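Local coordinates for protein putative beta-glucosidase (Bifidobacterium adolescentis, PDB 5WAB) that hydrolyses beta-glucosidic linkages as a family 3 glycoside hydrolase, probably releasing terminal sugars from plant-derived glycosides, at residues 431-434 / 435-439. Sequence-based numbering, arbitrary orientation.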
# COMPACT_ATOMS: atom_id res chain seq x y z
N VAL A 431 -0.08 -25.86 -11.42
CA VAL A 431 0.11 -26.79 -10.31
C VAL A 431 0.38 -28.19 -10.83
O VAL A 431 1.24 -28.91 -10.29
CB VAL A 431 -1.10 -26.75 -9.36
CG1 VAL A 431 -0.90 -27.73 -8.23
CG2 VAL A 431 -1.28 -25.35 -8.82
N GLU A 432 -0.34 -28.62 -11.87
CA GLU A 432 -0.10 -29.94 -12.44
C GLU A 432 1.33 -30.07 -12.96
O GLU A 432 1.97 -31.10 -12.78
CB GLU A 432 -1.10 -30.24 -13.55
CG GLU A 432 -2.49 -30.60 -13.07
CD GLU A 432 -3.52 -30.54 -14.18
OE1 GLU A 432 -4.39 -29.64 -14.15
OE2 GLU A 432 -3.45 -31.38 -15.10
N LEU A 433 1.83 -29.02 -13.62
CA LEU A 433 3.20 -29.06 -14.12
C LEU A 433 4.20 -29.16 -12.98
O LEU A 433 5.19 -29.90 -13.07
CB LEU A 433 3.49 -27.83 -14.97
CG LEU A 433 4.95 -27.69 -15.39
CD1 LEU A 433 5.31 -28.75 -16.41
CD2 LEU A 433 5.21 -26.30 -15.95
N LEU A 434 3.96 -28.42 -11.89
CA LEU A 434 4.84 -28.51 -10.74
C LEU A 434 4.86 -29.92 -10.16
O LEU A 434 5.93 -30.45 -9.84
CB LEU A 434 4.41 -27.49 -9.68
CG LEU A 434 5.11 -27.57 -8.31
CD1 LEU A 434 6.63 -27.45 -8.45
CD2 LEU A 434 4.56 -26.50 -7.37
N LYS A 435 3.69 -30.55 -10.04
CA LYS A 435 3.64 -31.92 -9.54
C LYS A 435 4.41 -32.87 -10.44
O LYS A 435 5.14 -33.75 -9.96
CB LYS A 435 2.19 -32.39 -9.41
CG LYS A 435 1.37 -31.70 -8.33
CD LYS A 435 -0.14 -31.90 -8.55
CE LYS A 435 -0.92 -31.80 -7.24
NZ LYS A 435 -0.66 -30.52 -6.51
N ALA A 436 4.28 -32.70 -11.76
CA ALA A 436 4.97 -33.57 -12.70
C ALA A 436 6.47 -33.35 -12.65
O ALA A 436 7.25 -34.32 -12.70
CB ALA A 436 4.44 -33.35 -14.12
N VAL A 437 6.91 -32.10 -12.57
CA VAL A 437 8.34 -31.84 -12.47
C VAL A 437 8.90 -32.39 -11.17
O VAL A 437 9.99 -32.97 -11.15
CB VAL A 437 8.61 -30.33 -12.63
CG1 VAL A 437 10.06 -29.99 -12.26
CG2 VAL A 437 8.30 -29.88 -14.05
N ALA A 438 8.15 -32.26 -10.07
CA ALA A 438 8.63 -32.73 -8.77
C ALA A 438 8.85 -34.23 -8.74
O ALA A 438 9.63 -34.71 -7.91
CB ALA A 438 7.65 -32.32 -7.67
N ALA A 439 8.17 -34.98 -9.61
CA ALA A 439 8.36 -36.43 -9.65
C ALA A 439 9.73 -36.81 -10.18
O ALA A 439 10.21 -37.91 -9.89
CB ALA A 439 7.27 -37.08 -10.50
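Val431 to Leu434 pair with Lys435 to Ala438 through four consecutive i to i+4 backbone hydrogen bonds, the signature of an alpha-helix and here part of helix 428-438. Lys435 N lies 3.0 Å from Val431 O, Ala436 N 3.0 Å from Glu432 O, Val437 N 2.8 Å from Leu433 O, and Ala438 N 2.9 Å from Leu434 O. Their N-H...O angles, all at least 155°, show regular bonding through this stretch. Beyond it, Ala439 N bonds to Ala436 O at 3.3 Å, with a weak second bond to Lys435 O.

On one flank Val431 and Lys435 run side by side. With CG of Lys435 beside its own backbone N (chi1 -68°), the aliphatic chain passes over the previous turn, CG resting 3.4 Å from Val431 O. A bend at the last torsion (chi4 54°) then brings NZ to 3.3 Å from Val431 CG1, a van der Waals contact with a methyl. On another flank Leu433 CD1 meets Val437 CG2 at 4.0 Å, the two side chains crossing at an angle.

Helix 428-438 is the crossover of the beta-alpha-beta unit between strands 403-409 and 444-449 in the family 3 C-terminal domain. Leu434 and Val437 both pack on Met406 and Ile444 from these strands, whereas Leu433 and Ala436 touch helix 388-399.

The chemistry is therefore divided by face: Leu434 and Val437 seat the helix on the sheet, and Leu433 and Ala436 set it against helix 388-399, while Lys435, an exposed residue, lays its ammonium nitrogen against a valine methyl and its CG and CD beside Val431 O.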